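Local coordinates for protein sorbitol dehydrogenase (Gluconobacter oxydans, PDB 5ITG) that probably oxidises D-sorbitol to L-sorbose with a nicotinamide cofactor, as a Rossmann-fold member of the mannitol dehydrogenase family, at residues A[371-379]-A[423-431]. Numbering follows the deposited sequence.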
ATOM      1  N   LEU A 371      -5.079   1.362 -18.281  1.00 21.79           N
ATOM      2  CA  LEU A 371      -3.827   0.818 -18.796  1.00 24.80           C
ATOM      3  C   LEU A 371      -2.786   0.695 -17.690  1.00 25.01           C
ATOM      4  O   LEU A 371      -1.966  -0.224 -17.700  1.00 25.49           O
ATOM      5  CB  LEU A 371      -3.289   1.689 -19.941  1.00 25.92           C
ATOM      6  CG  LEU A 371      -3.875   1.353 -21.318  1.00 27.94           C
ATOM      7  CD1 LEU A 371      -3.339   2.312 -22.373  1.00 28.41           C
ATOM      8  CD2 LEU A 371      -3.512  -0.084 -21.681  1.00 27.02           C
ATOM      9  N   ARG A 372      -2.828   1.610 -16.728  1.00 25.62           N
ATOM     10  CA  ARG A 372      -1.870   1.577 -15.629  1.00 25.73           C
ATOM     11  C   ARG A 372      -2.147   0.367 -14.741  1.00 23.76           C
ATOM     12  O   ARG A 372      -1.223  -0.307 -14.278  1.00 21.16           O
ATOM     13  CB  ARG A 372      -1.963   2.859 -14.803  1.00 29.37           C
ATOM     14  CG  ARG A 372      -0.605   3.386 -14.356  1.00 35.67           C
ATOM     15  CD  ARG A 372      -0.743   4.470 -13.300  1.00 37.71           C
ATOM     16  NE  ARG A 372      -1.299   3.939 -12.058  1.00 40.34           N
ATOM     17  CZ  ARG A 372      -0.736   2.972 -11.340  1.00 42.77           C
ATOM     18  NH1 ARG A 372       0.409   2.427 -11.738  1.00 44.51           N
ATOM     19  NH2 ARG A 372      -1.316   2.547 -10.226  1.00 42.38           N
ATOM     20  N   ILE A 373      -3.423   0.094 -14.510  1.00 20.93           N
ATOM     21  CA  ILE A 373      -3.822  -1.045 -13.692  1.00 19.71           C
ATOM     22  C   ILE A 373      -3.397  -2.338 -14.384  1.00 19.94           C
ATOM     23  O   ILE A 373      -3.036  -3.316 -13.730  1.00 20.41           O
ATOM     24  CB  ILE A 373      -5.359  -1.064 -13.477  1.00 19.10           C
ATOM     25  CG1 ILE A 373      -5.783   0.184 -12.698  1.00 18.59           C
ATOM     26  CG2 ILE A 373      -5.780  -2.329 -12.732  1.00 16.21           C
ATOM     27  CD1 ILE A 373      -5.107   0.335 -11.345  1.00 17.66           C
ATOM     28  N   ALA A 374      -3.417  -2.323 -15.714  1.00 19.42           N
ATOM     29  CA  ALA A 374      -3.056  -3.493 -16.502  1.00 20.83           C
ATOM     30  C   ALA A 374      -1.546  -3.698 -16.672  1.00 22.80           C
ATOM     31  O   ALA A 374      -1.115  -4.745 -17.161  1.00 23.67           O
ATOM     32  CB  ALA A 374      -3.726  -3.415 -17.871  1.00 21.13           C
ATOM     33  N   SER A 375      -0.746  -2.714 -16.267  1.00 22.07           N
ATOM     34  CA  SER A 375       0.707  -2.830 -16.401  1.00 23.57           C
ATOM     35  C   SER A 375       1.238  -3.984 -15.554  1.00 24.11           C
ATOM     36  O   SER A 375       0.856  -4.145 -14.392  1.00 22.70           O
ATOM     37  CB  SER A 375       1.402  -1.514 -16.008  1.00 25.72           C
ATOM     38  OG  SER A 375       1.226  -1.193 -14.635  1.00 29.23           O
ATOM     39  N   ASP A 376       2.123  -4.781 -16.148  1.00 22.99           N
ATOM     40  CA  ASP A 376       2.701  -5.946 -15.480  1.00 22.38           C
ATOM     41  C   ASP A 376       1.551  -6.914 -15.208  1.00 21.46           C
ATOM     42  O   ASP A 376       1.530  -7.612 -14.195  1.00 19.48           O
ATOM     43  CB  ASP A 376       3.385  -5.542 -14.164  1.00 23.40           C
ATOM     44  CG  ASP A 376       4.305  -6.630 -13.620  1.00 24.61           C
ATOM     45  OD1 ASP A 376       4.558  -7.624 -14.338  1.00 23.95           O
ATOM     46  OD2 ASP A 376       4.786  -6.487 -12.478  1.00 25.48           O
ATOM     47  N   GLY A 377       0.595  -6.940 -16.135  1.00 18.90           N
ATOM     48  CA  GLY A 377      -0.561  -7.806 -16.008  1.00 21.29           C
ATOM     49  C   GLY A 377      -0.218  -9.258 -15.730  1.00 22.96           C
ATOM     50  O   GLY A 377      -0.987  -9.972 -15.089  1.00 21.67           O
ATOM     51  N   CYS A 378       0.939  -9.702 -16.208  1.00 23.46           N
ATOM     52  CA  CYS A 378       1.364 -11.082 -15.993  1.00 23.30           C
ATOM     53  C   CYS A 378       1.562 -11.382 -14.509  1.00 22.56           C
ATOM     54  O   CYS A 378       1.044 -12.378 -13.988  1.00 22.65           O
ATOM     55  CB  CYS A 378       2.669 -11.363 -16.739  1.00 22.58           C
ATOM     56  SG  CYS A 378       3.340 -13.011 -16.414  1.00 24.30           S
ATOM     57  N   SER A 379       2.328 -10.527 -13.839  1.00 21.74           N
ATOM     58  CA  SER A 379       2.600 -10.689 -12.416  1.00 21.82           C
ATOM     59  C   SER A 379       1.321 -10.524 -11.602  1.00 19.76           C
ATOM     60  O   SER A 379       1.141 -11.170 -10.565  1.00 16.53           O
ATOM     61  CB  SER A 379       3.628  -9.658 -11.941  1.00 20.37           C
ATOM     62  OG  SER A 379       4.832  -9.756 -12.681  1.00 21.81           O
ATOM     63  N   TYR A 423      -3.074   0.830 -28.529  1.00 28.20           N
ATOM     64  CA  TYR A 423      -2.332   1.106 -27.310  1.00 26.71           C
ATOM     65  C   TYR A 423      -1.281   0.028 -27.109  1.00 27.52           C
ATOM     66  O   TYR A 423      -1.292  -0.996 -27.787  1.00 25.53           O
ATOM     67  CB  TYR A 423      -3.299   1.133 -26.114  1.00 26.88           C
ATOM     68  CG  TYR A 423      -4.080  -0.157 -25.947  1.00 25.10           C
ATOM     69  CD1 TYR A 423      -3.502  -1.275 -25.343  1.00 24.02           C
ATOM     70  CD2 TYR A 423      -5.372  -0.278 -26.450  1.00 23.07           C
ATOM     71  CE1 TYR A 423      -4.192  -2.483 -25.250  1.00 20.88           C
ATOM     72  CE2 TYR A 423      -6.071  -1.480 -26.365  1.00 23.46           C
ATOM     73  CZ  TYR A 423      -5.470  -2.578 -25.765  1.00 20.08           C
ATOM     74  OH  TYR A 423      -6.142  -3.767 -25.700  1.00 18.14           O
ATOM     75  N   GLU A 424      -0.370   0.259 -26.175  1.00 28.98           N
ATOM     76  CA  GLU A 424       0.669  -0.716 -25.891  1.00 30.54           C
ATOM     77  C   GLU A 424       0.756  -0.889 -24.388  1.00 30.43           C
ATOM     78  O   GLU A 424       1.197   0.020 -23.688  1.00 30.92           O
ATOM     79  CB  GLU A 424       2.015  -0.234 -26.428  1.00 34.34           C
ATOM     80  CG  GLU A 424       2.744  -1.278 -27.252  1.00 39.78           C
ATOM     81  CD  GLU A 424       1.938  -1.712 -28.466  1.00 42.92           C
ATOM     82  OE1 GLU A 424       1.563  -0.833 -29.272  1.00 46.08           O
ATOM     83  OE2 GLU A 424       1.678  -2.926 -28.619  1.00 44.91           O
ATOM     84  N   SER A 425       0.327  -2.042 -23.883  1.00 27.87           N
ATOM     85  CA  SER A 425       0.394  -2.267 -22.449  1.00 27.44           C
ATOM     86  C   SER A 425       1.815  -2.641 -22.059  1.00 26.38           C
ATOM     87  O   SER A 425       2.598  -3.104 -22.887  1.00 25.54           O
ATOM     88  CB  SER A 425      -0.570  -3.374 -22.020  1.00 26.87           C
ATOM     89  OG  SER A 425      -0.201  -4.623 -22.564  1.00 28.85           O
ATOM     90  N   SER A 426       2.141  -2.435 -20.792  1.00 27.05           N
ATOM     91  CA  SER A 426       3.467  -2.746 -20.281  1.00 27.80           C
ATOM     92  C   SER A 426       3.520  -4.108 -19.581  1.00 27.26           C
ATOM     93  O   SER A 426       2.682  -4.422 -18.735  1.00 26.73           O
ATOM     94  CB  SER A 426       3.910  -1.648 -19.313  1.00 30.77           C
ATOM     95  OG  SER A 426       5.060  -2.031 -18.582  1.00 34.19           O
ATOM     96  N   GLU A 427       4.502  -4.918 -19.963  1.00 24.55           N
ATOM     97  CA  GLU A 427       4.713  -6.233 -19.369  1.00 24.49           C
ATOM     98  C   GLU A 427       6.226  -6.407 -19.270  1.00 24.41           C
ATOM     99  O   GLU A 427       6.855  -7.010 -20.138  1.00 25.76           O
ATOM    100  CB  GLU A 427       4.106  -7.331 -20.245  1.00 21.95           C
ATOM    101  CG  GLU A 427       2.581  -7.321 -20.291  1.00 23.70           C
ATOM    102  CD  GLU A 427       1.943  -7.962 -19.068  1.00 24.64           C
ATOM    103  OE1 GLU A 427       2.659  -8.226 -18.077  1.00 20.02           O
ATOM    104  OE2 GLU A 427       0.718  -8.202 -19.100  1.00 23.87           O
ATOM    105  N   PRO A 428       6.827  -5.868 -18.206  1.00 25.71           N
ATOM    106  CA  PRO A 428       8.272  -5.941 -17.967  1.00 27.11           C
ATOM    107  C   PRO A 428       8.891  -7.335 -18.072  1.00 27.81           C
ATOM    108  O   PRO A 428       9.993  -7.484 -18.592  1.00 29.01           O
ATOM    109  CB  PRO A 428       8.413  -5.355 -16.565  1.00 27.45           C
ATOM    110  CG  PRO A 428       7.318  -4.344 -16.520  1.00 26.72           C
ATOM    111  CD  PRO A 428       6.162  -5.110 -17.130  1.00 25.93           C
ATOM    112  N   THR A 429       8.180  -8.352 -17.593  1.00 27.23           N
ATOM    113  CA  THR A 429       8.702  -9.717 -17.610  1.00 27.11           C
ATOM    114  C   THR A 429       8.619 -10.401 -18.970  1.00 28.72           C
ATOM    115  O   THR A 429       9.163 -11.488 -19.152  1.00 29.36           O
ATOM    116  CB  THR A 429       7.965 -10.607 -16.586  1.00 26.10           C
ATOM    117  OG1 THR A 429       6.590 -10.741 -16.970  1.00 23.19           O
ATOM    118  CG2 THR A 429       8.042  -9.996 -15.196  1.00 24.25           C
ATOM    119  N   TYR A 430       7.935  -9.774 -19.918  1.00 28.69           N
ATOM    120  CA  TYR A 430       7.798 -10.349 -21.250  1.00 28.75           C
ATOM    121  C   TYR A 430       8.942  -9.930 -22.163  1.00 30.68           C
ATOM    122  O   TYR A 430       9.406  -8.788 -22.111  1.00 28.31           O
ATOM    123  CB  TYR A 430       6.473  -9.923 -21.896  1.00 28.15           C
ATOM    124  CG  TYR A 430       5.242 -10.637 -21.379  1.00 28.77           C
ATOM    125  CD1 TYR A 430       5.316 -11.522 -20.301  1.00 28.52           C
ATOM    126  CD2 TYR A 430       3.995 -10.419 -21.966  1.00 29.07           C
ATOM    127  CE1 TYR A 430       4.172 -12.170 -19.821  1.00 28.42           C
ATOM    128  CE2 TYR A 430       2.853 -11.057 -21.496  1.00 27.66           C
ATOM    129  CZ  TYR A 430       2.947 -11.930 -20.422  1.00 27.87           C
ATOM    130  OH  TYR A 430       1.811 -12.544 -19.940  1.00 25.68           O
ATOM    131  N   GLY A 431       9.388 -10.869 -22.993  1.00 31.21           N
ATOM    132  CA  GLY A 431      10.452 -10.599 -23.942  1.00 33.63           C
ATOM    133  C   GLY A 431       9.878 -10.729 -25.341  1.00 35.43           C
ATOM    134  O   GLY A 431       8.659 -10.666 -25.516  1.00 34.71           O
TER
HETATM  135  O   HOH W   1       0.190  -0.846 -19.298  1.00 31.29           O
HETATM  136  O   HOH W   2      -0.695  -6.047 -19.842  1.00 23.98           O
HETATM  137  O   HOH W   3       5.146  -8.504 -17.201  1.00 21.12           O
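D376 N, in the turn between two helices, donates to S426 O at 2.7 Å, nearly straight (170° at the hydrogen). C378 N likewise donates to the syn lone pair of E427 OE1 at 2.9 Å, so the buried carboxylate, brought there by a side chain bent at chi2 (-80°), takes up an N-H of the first turn of helix 377-394. D376 is that helix's N-cap, and S379 OG donates to its OD1.

Of three waters, one links L371 O to S426 N, another donates to A374 O and E427 OE2, and a third bridges D376 OD1 and E427 OE1, like-charged oxygens 4.2 Å apart. A glutamine in place of E427, uncharged, would probably weaken the hold on the helix start and disturb the water bridges.

Apolar contacts close both ends: L371 CD2 meets Y423 CD1 at 3.9 Å, and C378 CB lies 3.5 Å from Y430 CE1. C378 SG makes an oblique sulfur-aromatic contact, 4.9 Å from the Y430 ring centroid and 70° off its normal.

Within the C-terminal domain, the Y409 hydroxyl of helix 400-412 is hydrogen-bonded to E427 OE2 and Y430 OH, W435 of helix 432-439 touches E427, and helix 288-312 packs against A374 and Y423.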